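Local coordinates for protein phenol hydroxylase component phL (Pseudomonas stutzeri, PDB 3U52) that probably serves as the helical subunit, lacking a diiron centre of its own, that partners the catalytic subunit of a bacterial multicomponent phenol hydroxylase, at residues Arg31-Tyr37 with Ser74-Tyr80; Trp70-Asp75 with Ala146-Met152; Phe212-Leu216 with Met267-Val271. All coordinates share one frame; numbering follows the deposited sequence.

Contact 1 (Arg31-Tyr37 with Ser74-Tyr80)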
ATOM      1  N   ARG D  31      -8.402  -0.910 -14.802  1.00 23.06           N
ATOM      2  CA  ARG D  31      -7.947   0.415 -14.367  1.00 23.26           C
ATOM      3  C   ARG D  31      -7.739   1.326 -15.590  1.00 22.54           C
ATOM      4  O   ARG D  31      -8.153   2.496 -15.574  1.00 22.22           O
ATOM      5  CB  ARG D  31      -6.678   0.320 -13.508  1.00 22.94           C
ATOM      6  CG  ARG D  31      -6.879  -0.329 -12.093  1.00 28.20           C
ATOM      7  CD  ARG D  31      -6.921   0.625 -10.881  1.00 36.53           C
ATOM      8  NE  ARG D  31      -7.264  -0.064  -9.607  1.00 42.49           N
ATOM      9  CZ  ARG D  31      -8.331   0.213  -8.821  1.00 43.62           C
ATOM     10  NH1 ARG D  31      -9.195   1.163  -9.133  1.00 41.37           N
ATOM     11  NH2 ARG D  31      -8.553  -0.476  -7.702  1.00 43.89           N
ATOM     12  N   TYR D  32      -7.112   0.797 -16.644  1.00 21.26           N
ATOM     13  CA  TYR D  32      -6.914   1.562 -17.884  1.00 20.33           C
ATOM     14  C   TYR D  32      -8.228   2.035 -18.453  1.00 19.50           C
ATOM     15  O   TYR D  32      -8.326   3.197 -18.814  1.00 19.57           O
ATOM     16  CB  TYR D  32      -6.125   0.756 -18.936  1.00 21.04           C
ATOM     17  CG  TYR D  32      -5.927   1.533 -20.220  1.00 19.73           C
ATOM     18  CD1 TYR D  32      -5.027   2.604 -20.291  1.00 19.95           C
ATOM     19  CD2 TYR D  32      -6.679   1.248 -21.346  1.00 23.82           C
ATOM     20  CE1 TYR D  32      -4.869   3.330 -21.496  1.00 21.08           C
ATOM     21  CE2 TYR D  32      -6.521   1.969 -22.529  1.00 22.06           C
ATOM     22  CZ  TYR D  32      -5.619   3.001 -22.592  1.00 23.15           C
ATOM     23  OH  TYR D  32      -5.503   3.702 -23.777  1.00 23.26           O
ATOM     24  N   GLN D  33      -9.238   1.153 -18.525  1.00 19.02           N
ATOM     25  CA  GLN D  33     -10.544   1.536 -19.078  1.00 20.75           C
ATOM     26  C   GLN D  33     -11.207   2.649 -18.273  1.00 22.00           C
ATOM     27  O   GLN D  33     -11.572   3.657 -18.882  1.00 23.07           O
ATOM     28  CB  GLN D  33     -11.514   0.377 -19.248  1.00 20.33           C
ATOM     29  CG  GLN D  33     -11.051  -0.625 -20.345  1.00 22.15           C
ATOM     30  CD  GLN D  33     -11.831  -1.927 -20.337  1.00 25.25           C
ATOM     31  OE1 GLN D  33     -12.195  -2.429 -19.293  1.00 21.25           O
ATOM     32  NE2 GLN D  33     -12.039  -2.506 -21.510  1.00 26.55           N
ATOM     33  N   GLU D  34     -11.342   2.496 -16.953  1.00 20.61           N
ATOM     34  CA  GLU D  34     -11.973   3.527 -16.120  1.00 23.74           C
ATOM     35  C   GLU D  34     -11.250   4.888 -16.161  1.00 23.68           C
ATOM     36  O   GLU D  34     -11.863   5.942 -15.919  1.00 24.83           O
ATOM     37  CB  GLU D  34     -12.183   3.042 -14.659  1.00 22.04           C
ATOM     38  CG  GLU D  34     -13.146   1.867 -14.656  1.00 24.01           C
ATOM     39  CD  GLU D  34     -13.695   1.434 -13.290  1.00 29.56           C
ATOM     40  OE1 GLU D  34     -13.033   1.621 -12.259  1.00 28.63           O
ATOM     41  OE2 GLU D  34     -14.811   0.837 -13.272  1.00 33.34           O
ATOM     42  N   ALA D  35      -9.966   4.846 -16.462  1.00 22.73           N
ATOM     43  CA  ALA D  35      -9.152   6.035 -16.396  1.00 24.02           C
ATOM     44  C   ALA D  35      -9.104   6.785 -17.695  1.00 22.81           C
ATOM     45  O   ALA D  35      -8.707   7.941 -17.687  1.00 23.11           O
ATOM     46  CB  ALA D  35      -7.713   5.689 -15.958  1.00 24.69           C
ATOM     47  N   SER D  36      -9.485   6.129 -18.793  1.00 22.11           N
ATOM     48  CA  SER D  36      -9.086   6.581 -20.099  1.00 23.22           C
ATOM     49  C   SER D  36     -10.192   6.869 -21.132  1.00 23.86           C
ATOM     50  O   SER D  36      -9.887   7.393 -22.210  1.00 24.76           O
ATOM     51  CB  SER D  36      -8.063   5.609 -20.680  1.00 22.73           C
ATOM     52  OG  SER D  36      -6.954   5.487 -19.806  1.00 23.11           O
ATOM     53  N   TYR D  37     -11.441   6.492 -20.828  1.00 23.30           N
ATOM     54  CA  TYR D  37     -12.509   6.521 -21.818  1.00 23.55           C
ATOM     55  C   TYR D  37     -13.627   7.425 -21.373  1.00 23.42           C
ATOM     56  O   TYR D  37     -14.163   7.226 -20.297  1.00 21.77           O
ATOM     57  CB  TYR D  37     -13.082   5.104 -22.058  1.00 24.20           C
ATOM     58  CG  TYR D  37     -12.140   4.207 -22.838  1.00 23.50           C
ATOM     59  CD1 TYR D  37     -11.198   3.410 -22.162  1.00 21.40           C
ATOM     60  CD2 TYR D  37     -12.165   4.182 -24.236  1.00 22.91           C
ATOM     61  CE1 TYR D  37     -10.323   2.611 -22.857  1.00 21.53           C
ATOM     62  CE2 TYR D  37     -11.289   3.370 -24.950  1.00 24.81           C
ATOM     63  CZ  TYR D  37     -10.386   2.598 -24.253  1.00 25.53           C
ATOM     64  OH  TYR D  37      -9.528   1.805 -24.927  1.00 25.76           O
ATOM     65  N   SER D  74      -6.272   3.341 -29.039  1.00 33.11           N
ATOM     66  CA  SER D  74      -6.053   2.922 -27.653  1.00 32.83           C
ATOM     67  C   SER D  74      -4.601   2.489 -27.492  1.00 30.87           C
ATOM     68  O   SER D  74      -3.932   2.172 -28.469  1.00 30.72           O
ATOM     69  CB  SER D  74      -6.961   1.755 -27.271  1.00 32.14           C
ATOM     70  OG  SER D  74      -8.330   2.144 -27.381  1.00 40.23           O
ATOM     71  N   ASP D  75      -4.141   2.443 -26.251  1.00 28.68           N
ATOM     72  CA  ASP D  75      -2.733   2.218 -25.953  1.00 26.85           C
ATOM     73  C   ASP D  75      -2.534   0.713 -25.679  1.00 27.14           C
ATOM     74  O   ASP D  75      -3.137   0.177 -24.746  1.00 26.67           O
ATOM     75  CB  ASP D  75      -2.324   3.049 -24.732  1.00 26.63           C
ATOM     76  CG  ASP D  75      -0.823   2.958 -24.426  1.00 25.04           C
ATOM     77  OD1 ASP D  75      -0.104   2.248 -25.143  1.00 20.43           O
ATOM     78  OD2 ASP D  75      -0.350   3.577 -23.465  1.00 22.89           O
ATOM     79  N   PRO D  76      -1.710   0.030 -26.507  1.00 26.06           N
ATOM     80  CA  PRO D  76      -1.326  -1.369 -26.262  1.00 25.44           C
ATOM     81  C   PRO D  76      -0.615  -1.601 -24.915  1.00 25.26           C
ATOM     82  O   PRO D  76      -0.740  -2.692 -24.359  1.00 26.57           O
ATOM     83  CB  PRO D  76      -0.379  -1.714 -27.440  1.00 25.81           C
ATOM     84  CG  PRO D  76      -0.584  -0.623 -28.462  1.00 25.98           C
ATOM     85  CD  PRO D  76      -1.108   0.591 -27.729  1.00 25.90           C
ATOM     86  N   ARG D  77       0.136  -0.617 -24.414  1.00 23.68           N
ATOM     87  CA  ARG D  77       0.804  -0.681 -23.109  1.00 22.45           C
ATOM     88  C   ARG D  77      -0.197  -0.511 -21.927  1.00 22.56           C
ATOM     89  O   ARG D  77       0.132  -0.808 -20.785  1.00 22.71           O
ATOM     90  CB  ARG D  77       1.893   0.409 -23.030  1.00 21.08           C
ATOM     91  CG  ARG D  77       2.954   0.394 -24.137  1.00 17.11           C
ATOM     92  CD  ARG D  77       3.647   1.775 -24.183  1.00 18.91           C
ATOM     93  NE  ARG D  77       2.690   2.890 -24.244  1.00 20.81           N
ATOM     94  CZ  ARG D  77       2.996   4.179 -24.056  1.00 20.44           C
ATOM     95  NH1 ARG D  77       4.243   4.541 -23.892  1.00 21.72           N
ATOM     96  NH2 ARG D  77       2.048   5.113 -24.080  1.00 22.94           N
ATOM     97  N   GLN D  78      -1.403  -0.011 -22.213  1.00 23.61           N
ATOM     98  CA  GLN D  78      -2.429   0.265 -21.171  1.00 23.28           C
ATOM     99  C   GLN D  78      -1.953   1.220 -20.053  1.00 22.18           C
ATOM    100  O   GLN D  78      -2.235   1.027 -18.867  1.00 21.93           O
ATOM    101  CB  GLN D  78      -2.947  -1.049 -20.608  1.00 25.02           C
ATOM    102  CG  GLN D  78      -3.313  -2.014 -21.726  1.00 27.05           C
ATOM    103  CD  GLN D  78      -4.715  -1.881 -22.180  1.00 35.02           C
ATOM    104  OE1 GLN D  78      -4.986  -1.339 -23.288  1.00 40.67           O
ATOM    105  NE2 GLN D  78      -5.647  -2.374 -21.363  1.00 31.89           N
ATOM    106  N   PHE D  79      -1.223   2.257 -20.444  1.00 20.43           N
ATOM    107  CA  PHE D  79      -0.711   3.215 -19.507  1.00 20.06           C
ATOM    108  C   PHE D  79      -1.822   4.197 -19.080  1.00 20.36           C
ATOM    109  O   PHE D  79      -2.242   5.043 -19.842  1.00 20.26           O
ATOM    110  CB  PHE D  79       0.455   4.001 -20.123  1.00 19.91           C
ATOM    111  CG  PHE D  79       1.792   3.311 -20.079  1.00 20.81           C
ATOM    112  CD1 PHE D  79       2.921   3.973 -20.576  1.00 21.11           C
ATOM    113  CD2 PHE D  79       1.960   2.031 -19.565  1.00 20.69           C
ATOM    114  CE1 PHE D  79       4.190   3.346 -20.554  1.00 24.40           C
ATOM    115  CE2 PHE D  79       3.226   1.401 -19.554  1.00 20.32           C
ATOM    116  CZ  PHE D  79       4.341   2.057 -20.016  1.00 21.53           C
ATOM    117  N   TYR D  80      -2.269   4.075 -17.840  1.00 20.03           N
ATOM    118  CA  TYR D  80      -2.886   5.194 -17.126  1.00 20.08           C
ATOM    119  C   TYR D  80      -1.745   5.747 -16.318  1.00 19.52           C
ATOM    120  O   TYR D  80      -0.625   5.180 -16.369  1.00 20.21           O
ATOM    121  CB  TYR D  80      -4.095   4.748 -16.295  1.00 20.72           C
ATOM    122  CG  TYR D  80      -3.768   3.651 -15.314  1.00 20.52           C
ATOM    123  CD1 TYR D  80      -3.539   3.945 -13.987  1.00 22.24           C
ATOM    124  CD2 TYR D  80      -3.682   2.339 -15.717  1.00 18.12           C
ATOM    125  CE1 TYR D  80      -3.197   2.963 -13.078  1.00 24.13           C
ATOM    126  CE2 TYR D  80      -3.363   1.349 -14.814  1.00 21.31           C
ATOM    127  CZ  TYR D  80      -3.111   1.678 -13.491  1.00 26.48           C
ATOM    128  OH  TYR D  80      -2.777   0.705 -12.559  1.00 29.05           O
TER

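Contact 2 (Trp70-Asp75 with Ala146-Met152)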
ATOM      1  N   TRP D  70     -12.794   8.509 -31.888  1.00 32.35           N
ATOM      2  CA  TRP D  70     -11.354   8.664 -31.561  1.00 32.61           C
ATOM      3  C   TRP D  70     -10.802   7.683 -30.491  1.00 33.43           C
ATOM      4  O   TRP D  70      -9.591   7.448 -30.421  1.00 33.17           O
ATOM      5  CB  TRP D  70     -11.009  10.104 -31.188  1.00 31.09           C
ATOM      6  CG  TRP D  70     -10.621  10.956 -32.355  1.00 31.84           C
ATOM      7  CD1 TRP D  70     -11.359  11.976 -32.913  1.00 30.10           C
ATOM      8  CD2 TRP D  70      -9.398  10.877 -33.119  1.00 29.14           C
ATOM      9  NE1 TRP D  70     -10.667  12.528 -33.976  1.00 28.42           N
ATOM     10  CE2 TRP D  70      -9.468  11.878 -34.125  1.00 28.66           C
ATOM     11  CE3 TRP D  70      -8.266  10.040 -33.067  1.00 28.02           C
ATOM     12  CZ2 TRP D  70      -8.445  12.073 -35.067  1.00 25.35           C
ATOM     13  CZ3 TRP D  70      -7.240  10.239 -33.987  1.00 30.02           C
ATOM     14  CH2 TRP D  70      -7.347  11.252 -34.993  1.00 27.62           C
ATOM     15  N   CYS D  71     -11.687   7.157 -29.635  1.00 35.19           N
ATOM     16  CA  CYS D  71     -11.367   6.017 -28.738  1.00 37.12           C
ATOM     17  C   CYS D  71     -11.078   4.679 -29.429  1.00 37.34           C
ATOM     18  O   CYS D  71     -10.713   3.722 -28.755  1.00 37.17           O
ATOM     19  CB  CYS D  71     -12.480   5.785 -27.736  1.00 36.62           C
ATOM     20  SG  CYS D  71     -12.705   7.203 -26.745  1.00 43.82           S
ATOM     21  N   ALA D  72     -11.255   4.597 -30.752  1.00 37.23           N
ATOM     22  CA  ALA D  72     -10.651   3.514 -31.521  1.00 37.22           C
ATOM     23  C   ALA D  72      -9.122   3.508 -31.325  1.00 37.59           C
ATOM     24  O   ALA D  72      -8.472   2.455 -31.432  1.00 38.63           O
ATOM     25  CB  ALA D  72     -10.958   3.669 -33.011  1.00 37.45           C
ATOM     26  N   VAL D  73      -8.533   4.675 -31.093  1.00 36.27           N
ATOM     27  CA  VAL D  73      -7.094   4.728 -30.850  1.00 35.39           C
ATOM     28  C   VAL D  73      -6.887   4.477 -29.364  1.00 35.40           C
ATOM     29  O   VAL D  73      -7.327   5.276 -28.535  1.00 36.77           O
ATOM     30  CB  VAL D  73      -6.467   6.071 -31.290  1.00 35.59           C
ATOM     31  CG1 VAL D  73      -5.050   6.201 -30.763  1.00 34.62           C
ATOM     32  CG2 VAL D  73      -6.486   6.210 -32.821  1.00 34.30           C
ATOM     33  N   SER D  74      -6.272   3.341 -29.039  1.00 33.11           N
ATOM     34  CA  SER D  74      -6.053   2.922 -27.653  1.00 32.83           C
ATOM     35  C   SER D  74      -4.601   2.489 -27.492  1.00 30.87           C
ATOM     36  O   SER D  74      -3.932   2.172 -28.469  1.00 30.72           O
ATOM     37  CB  SER D  74      -6.961   1.755 -27.271  1.00 32.14           C
ATOM     38  OG  SER D  74      -8.330   2.144 -27.381  1.00 40.23           O
ATOM     39  N   ASP D  75      -4.141   2.443 -26.251  1.00 28.68           N
ATOM     40  CA  ASP D  75      -2.733   2.218 -25.953  1.00 26.85           C
ATOM     41  C   ASP D  75      -2.534   0.713 -25.679  1.00 27.14           C
ATOM     42  O   ASP D  75      -3.137   0.177 -24.746  1.00 26.67           O
ATOM     43  CB  ASP D  75      -2.324   3.049 -24.732  1.00 26.63           C
ATOM     44  CG  ASP D  75      -0.823   2.958 -24.426  1.00 25.04           C
ATOM     45  OD1 ASP D  75      -0.104   2.248 -25.143  1.00 20.43           O
ATOM     46  OD2 ASP D  75      -0.350   3.577 -23.465  1.00 22.89           O
ATOM     47  N   ALA D 146      -9.855  12.944 -27.449  1.00 25.55           N
ATOM     48  CA  ALA D 146     -10.014  11.693 -26.704  1.00 24.28           C
ATOM     49  C   ALA D 146      -8.933  11.592 -25.626  1.00 22.90           C
ATOM     50  O   ALA D 146      -7.754  11.869 -25.878  1.00 21.50           O
ATOM     51  CB  ALA D 146      -9.917  10.538 -27.659  1.00 24.36           C
ATOM     52  N   THR D 147      -9.331  11.213 -24.418  1.00 23.07           N
ATOM     53  CA  THR D 147      -8.364  10.974 -23.305  1.00 23.29           C
ATOM     54  C   THR D 147      -7.310   9.937 -23.658  1.00 22.99           C
ATOM     55  O   THR D 147      -6.170  10.120 -23.309  1.00 22.68           O
ATOM     56  CB  THR D 147      -9.068  10.632 -21.973  1.00 23.53           C
ATOM     57  OG1 THR D 147      -9.794  11.789 -21.584  1.00 26.05           O
ATOM     58  CG2 THR D 147      -8.051  10.291 -20.863  1.00 21.98           C
ATOM     59  N   THR D 148      -7.686   8.900 -24.406  1.00 22.92           N
ATOM     60  CA  THR D 148      -6.755   7.840 -24.822  1.00 22.86           C
ATOM     61  C   THR D 148      -5.654   8.438 -25.680  1.00 22.62           C
ATOM     62  O   THR D 148      -4.508   8.011 -25.603  1.00 23.27           O
ATOM     63  CB  THR D 148      -7.436   6.690 -25.632  1.00 23.13           C
ATOM     64  OG1 THR D 148      -8.160   7.242 -26.745  1.00 25.64           O
ATOM     65  CG2 THR D 148      -8.408   5.864 -24.789  1.00 23.69           C
ATOM     66  N   VAL D 149      -6.001   9.436 -26.498  1.00 21.46           N
ATOM     67  CA  VAL D 149      -5.004  10.065 -27.378  1.00 19.50           C
ATOM     68  C   VAL D 149      -4.217  11.143 -26.647  1.00 19.05           C
ATOM     69  O   VAL D 149      -2.997  11.149 -26.708  1.00 18.87           O
ATOM     70  CB  VAL D 149      -5.696  10.636 -28.634  1.00 20.84           C
ATOM     71  CG1 VAL D 149      -4.690  11.415 -29.496  1.00 19.57           C
ATOM     72  CG2 VAL D 149      -6.395   9.479 -29.411  1.00 19.94           C
ATOM     73  N   SER D 150      -4.886  12.047 -25.928  1.00 18.61           N
ATOM     74  CA  SER D 150      -4.124  13.109 -25.245  1.00 19.35           C
ATOM     75  C   SER D 150      -3.177  12.568 -24.127  1.00 19.02           C
ATOM     76  O   SER D 150      -2.061  13.080 -23.932  1.00 15.95           O
ATOM     77  CB  SER D 150      -5.071  14.184 -24.708  1.00 18.75           C
ATOM     78  OG  SER D 150      -5.972  13.573 -23.765  1.00 23.25           O
ATOM     79  N   GLN D 151      -3.592  11.514 -23.409  1.00 18.48           N
ATOM     80  CA  GLN D 151      -2.674  11.017 -22.375  1.00 18.33           C
ATOM     81  C   GLN D 151      -1.417  10.425 -23.008  1.00 17.21           C
ATOM     82  O   GLN D 151      -0.360  10.573 -22.480  1.00 16.11           O
ATOM     83  CB  GLN D 151      -3.350  10.074 -21.381  1.00 19.96           C
ATOM     84  CG  GLN D 151      -3.531   8.668 -21.846  1.00 20.91           C
ATOM     85  CD  GLN D 151      -4.160   7.771 -20.746  1.00 22.22           C
ATOM     86  OE1 GLN D 151      -5.037   6.939 -21.023  1.00 22.70           O
ATOM     87  NE2 GLN D 151      -3.686   7.926 -19.532  1.00 19.18           N
ATOM     88  N   MET D 152      -1.520   9.776 -24.161  1.00 17.55           N
ATOM     89  CA  MET D 152      -0.308   9.177 -24.766  1.00 18.28           C
ATOM     90  C   MET D 152       0.652  10.260 -25.178  1.00 18.32           C
ATOM     91  O   MET D 152       1.859  10.105 -25.131  1.00 19.70           O
ATOM     92  CB  MET D 152      -0.705   8.338 -25.978  1.00 18.88           C
ATOM     93  CG  MET D 152      -1.472   7.048 -25.617  1.00 23.79           C
ATOM     94  SD  MET D 152      -1.563   5.918 -27.064  1.00 29.13           S
ATOM     95  CE  MET D 152      -2.579   6.762 -28.262  1.00 32.00           C
TER

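Contact 3 (Phe212-Leu216 with Met267-Val271)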
ATOM      1  N   PHE D 212      -2.790  16.219 -35.745  1.00 20.79           N
ATOM      2  CA  PHE D 212      -2.412  14.913 -36.279  1.00 21.73           C
ATOM      3  C   PHE D 212      -1.255  14.986 -37.279  1.00 21.63           C
ATOM      4  O   PHE D 212      -0.333  14.166 -37.221  1.00 20.48           O
ATOM      5  CB  PHE D 212      -3.570  14.079 -36.831  1.00 22.58           C
ATOM      6  CG  PHE D 212      -3.260  12.605 -36.806  1.00 22.89           C
ATOM      7  CD1 PHE D 212      -3.629  11.839 -35.705  1.00 24.28           C
ATOM      8  CD2 PHE D 212      -2.498  12.001 -37.838  1.00 21.87           C
ATOM      9  CE1 PHE D 212      -3.308  10.455 -35.639  1.00 25.01           C
ATOM     10  CE2 PHE D 212      -2.153  10.637 -37.789  1.00 24.62           C
ATOM     11  CZ  PHE D 212      -2.585   9.845 -36.688  1.00 24.63           C
ATOM     12  N   GLU D 213      -1.272  16.012 -38.137  1.00 21.13           N
ATOM     13  CA  GLU D 213      -0.102  16.297 -38.976  1.00 22.11           C
ATOM     14  C   GLU D 213       1.130  16.374 -38.067  1.00 22.06           C
ATOM     15  O   GLU D 213       2.148  15.745 -38.337  1.00 22.63           O
ATOM     16  CB  GLU D 213      -0.270  17.609 -39.769  1.00 22.55           C
ATOM     17  CG  GLU D 213       0.871  17.853 -40.777  1.00 23.14           C
ATOM     18  CD  GLU D 213       0.797  19.200 -41.487  1.00 26.56           C
ATOM     19  OE1 GLU D 213       1.788  19.512 -42.204  1.00 28.71           O
ATOM     20  OE2 GLU D 213      -0.223  19.922 -41.362  1.00 23.80           O
ATOM     21  N   LEU D 214       1.012  17.127 -36.965  1.00 22.33           N
ATOM     22  CA  LEU D 214       2.110  17.269 -36.016  1.00 23.29           C
ATOM     23  C   LEU D 214       2.565  15.950 -35.376  1.00 22.86           C
ATOM     24  O   LEU D 214       3.775  15.692 -35.313  1.00 22.91           O
ATOM     25  CB  LEU D 214       1.769  18.292 -34.921  1.00 23.83           C
ATOM     26  CG  LEU D 214       2.939  18.805 -34.091  1.00 24.40           C
ATOM     27  CD1 LEU D 214       4.132  19.285 -34.882  1.00 21.11           C
ATOM     28  CD2 LEU D 214       2.427  19.872 -33.156  1.00 26.29           C
ATOM     29  N   THR D 215       1.629  15.119 -34.898  1.00 22.86           N
ATOM     30  CA  THR D 215       2.064  13.842 -34.288  1.00 23.15           C
ATOM     31  C   THR D 215       2.787  12.930 -35.301  1.00 24.12           C
ATOM     32  O   THR D 215       3.804  12.290 -34.975  1.00 24.06           O
ATOM     33  CB  THR D 215       0.923  13.105 -33.517  1.00 22.86           C
ATOM     34  OG1 THR D 215       1.518  12.139 -32.654  1.00 21.21           O
ATOM     35  CG2 THR D 215      -0.002  12.350 -34.423  1.00 23.34           C
ATOM     36  N   LEU D 216       2.250  12.871 -36.517  1.00 23.91           N
ATOM     37  CA  LEU D 216       2.836  12.137 -37.632  1.00 24.61           C
ATOM     38  C   LEU D 216       4.265  12.579 -37.902  1.00 24.02           C
ATOM     39  O   LEU D 216       5.156  11.757 -38.015  1.00 25.08           O
ATOM     40  CB  LEU D 216       1.988  12.355 -38.905  1.00 24.32           C
ATOM     41  CG  LEU D 216       2.543  11.853 -40.263  1.00 26.07           C
ATOM     42  CD1 LEU D 216       2.657  10.351 -40.263  1.00 29.22           C
ATOM     43  CD2 LEU D 216       1.600  12.252 -41.343  1.00 28.62           C
ATOM     44  N   MET D 267      -1.705   3.652 -33.132  1.00 26.56           N
ATOM     45  CA  MET D 267      -2.414   4.857 -33.524  1.00 26.48           C
ATOM     46  C   MET D 267      -2.451   5.032 -35.065  1.00 27.02           C
ATOM     47  O   MET D 267      -3.520   5.296 -35.623  1.00 27.20           O
ATOM     48  CB  MET D 267      -1.781   6.085 -32.893  1.00 26.60           C
ATOM     49  CG  MET D 267      -2.427   7.429 -33.352  1.00 27.61           C
ATOM     50  SD  MET D 267      -1.632   8.807 -32.459  1.00 29.34           S
ATOM     51  CE  MET D 267      -0.050   8.890 -33.326  1.00 24.96           C
ATOM     52  N   MET D 268      -1.308   4.892 -35.729  1.00 26.68           N
ATOM     53  CA  MET D 268      -1.275   4.872 -37.204  1.00 28.01           C
ATOM     54  C   MET D 268      -2.187   3.802 -37.825  1.00 28.77           C
ATOM     55  O   MET D 268      -2.894   4.100 -38.758  1.00 29.73           O
ATOM     56  CB  MET D 268       0.141   4.743 -37.736  1.00 27.80           C
ATOM     57  CG  MET D 268       0.981   6.026 -37.630  1.00 29.87           C
ATOM     58  SD  MET D 268       0.252   7.481 -38.433  1.00 35.03           S
ATOM     59  CE  MET D 268       0.559   7.042 -40.156  1.00 35.66           C
ATOM     60  N   LYS D 269      -2.178   2.568 -37.323  1.00 29.59           N
ATOM     61  CA  LYS D 269      -3.052   1.514 -37.868  1.00 31.00           C
ATOM     62  C   LYS D 269      -4.530   1.871 -37.835  1.00 30.68           C
ATOM     63  O   LYS D 269      -5.250   1.583 -38.785  1.00 31.10           O
ATOM     64  CB  LYS D 269      -2.887   0.186 -37.146  1.00 31.98           C
ATOM     65  CG  LYS D 269      -1.640  -0.602 -37.544  1.00 38.73           C
ATOM     66  CD  LYS D 269      -1.786  -2.088 -37.134  1.00 45.52           C
ATOM     67  CE  LYS D 269      -1.913  -3.003 -38.348  1.00 48.04           C
ATOM     68  NZ  LYS D 269      -0.621  -3.018 -39.133  1.00 50.07           N
ATOM     69  N   ALA D 270      -4.977   2.488 -36.738  1.00 30.66           N
ATOM     70  CA  ALA D 270      -6.394   2.815 -36.559  1.00 29.92           C
ATOM     71  C   ALA D 270      -6.808   4.014 -37.400  1.00 29.53           C
ATOM     72  O   ALA D 270      -7.907   4.019 -37.953  1.00 29.00           O
ATOM     73  CB  ALA D 270      -6.714   3.036 -35.075  1.00 29.67           C
ATOM     74  N   VAL D 271      -5.922   5.017 -37.510  1.00 28.61           N
ATOM     75  CA  VAL D 271      -6.220   6.236 -38.302  1.00 28.34           C
ATOM     76  C   VAL D 271      -6.168   5.957 -39.837  1.00 28.08           C
ATOM     77  O   VAL D 271      -7.089   6.305 -40.574  1.00 27.52           O
ATOM     78  CB  VAL D 271      -5.298   7.406 -37.872  1.00 28.13           C
ATOM     79  CG1 VAL D 271      -5.586   8.651 -38.660  1.00 27.21           C
ATOM     80  CG2 VAL D 271      -5.527   7.728 -36.401  1.00 28.05           C
TER

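Contact 1 (Arg31-Tyr37 with Ser74-Tyr80)
Y32 reaches from helix 31-36 into the loop before helix 81-105 and meets it with every side-chain atom. CG stands anti to the backbone N (chi1 179°), which lays the ring against the Q78 backbone. Y32 CB lies 3.9 Å from Q78 O, and CG and CD1 follow onto Q78 CA and C. Q78 CA sits over one face, a CH-pi contact 3.9 Å from the ring centroid, while S36 OG covers the opposite face toward the rim. CD2 and CE2 lie against the Q78 side chain. At the edge, Y32 CE1 is 3.5 Å from F79 O. Y32 CZ is 3.9 Å from D75 CB, and Y32 OH accepts from D75 N at 3.1 Å (N-H...O 151°). D75 opens a type I turn to Q78 and forms an Asx turn, its OD1 taking the N-H of R77, whose guanidinium grips the carboxylate side-on. Cutting Y32 back to an alanine is likely to leave the D75 N-H without this acceptor and open a gap against the Q78 backbone. R31 CB lies over the face of the Y80 ring, 4.1 Å from its centroid, while the R31 guanidinium turns away to an acidic side chain on the chain of another protein.

Contact 2 (Trp70-Asp75 with Ala146-Met152)
The indole of W70 is approached obliquely by V149, whose CG2 lies 4.1 Å from W70 CE3; the ring of W211 meets the same indole with its plane inclined by about 45°. At the root of that side chain, W70 CB rests on A146 CB at 3.7 Å. The other flat group, the carboxylate of D75, has its polar end held by R77, and M152 meets its base: M152 SD passes D75 CB at 3.8 Å, the two side chains pointing in opposite directions. Between these ends, V73 contributes both a carbonyl and a methyl. T148 OG1 donates to V73 O at 2.8 Å, almost straight along the C=O axis (175°). A chi1 of 54° sets this hydroxyl between the backbone N and carbonyl carbon of T148, facing the loop. V73 CG1 touches both V149 CG2 at 3.8 Å and the M152 methyl CE at 3.6 Å. The short 3-10 turn 70-72 and the chain after it lie along the first turns of helix 147-175. F212 of helix 211-240 and V271 of helix 251-274 touch W70, M267 and W263 of helix 251-274 border V73 and M152, and Y32 and S36 of helix 31-36 touch T148.

Contact 3 (Phe212-Leu216 with Met267-Val271)
F212 points its ring from helix 211-240 at helix 251-274, where V271, M267 and M268 receive it. V271 CG1 lies over one face, a CH-pi contact 4.2 Å from the centroid and 26° off the ring normal, and V271 CG2 comes within 3.6 Å of F212 CE1. The other face is covered from within its own helix by T215 CG2, 3.8 Å above the plane. Both methionines make Met-aromatic contacts: M268 SD stands at the ring edge, 5.2 Å from the centroid, whereas M267 SD approaches obliquely at 5.1 Å. M267 runs extended as far as its sulfur and bends only at chi3 (75°), which carries CE to T215 CG2, tip to tip at 3.6 Å. M268 is folded at both chi2 and chi3, and its CE meets L216 CD1 at 3.9 Å. In the next shell, T215 OG1 is hydrogen-bonded to H153, L282 of helix 276-302 backs F212 and M268, and W285 of the same helix packs on L216. The axes of the short segments 212-216 and 267-271 come no closer than 12.5 Å, with 137° between their N-to-C directions, a wide separation bridged by these long apolar side chains. The arrangement is an apolar interhelical core, consistent with the ferritin-like helical bundle of this hydroxylase family; the same two helices carry Y227, D232 and Y257, which line a xenon pocket.

Contact 3 is the most interior of the three, its centre about 12 Å from the centre of the chain, and purely apolar between two helices; contact 2 is also buried but adds a hydroxyl-to-carbonyl bond where loop meets helix. Contact 1 is only partly buried and joins a tyrosine hydroxyl to a backbone N-H. Contacts 1 and 2 both border the chain of another protein, whereas no other chain touches contact 3. Contacts 1 and 2 share S74 and D75 and abut where S36 and Q151 meet. Contact 2 touches contact 3 through W70 against F212 and V271, and V73 against M267. One loop, 70-80, therefore links helix 31-36 with helix 147-175 and with the 212-216/267-271 pair.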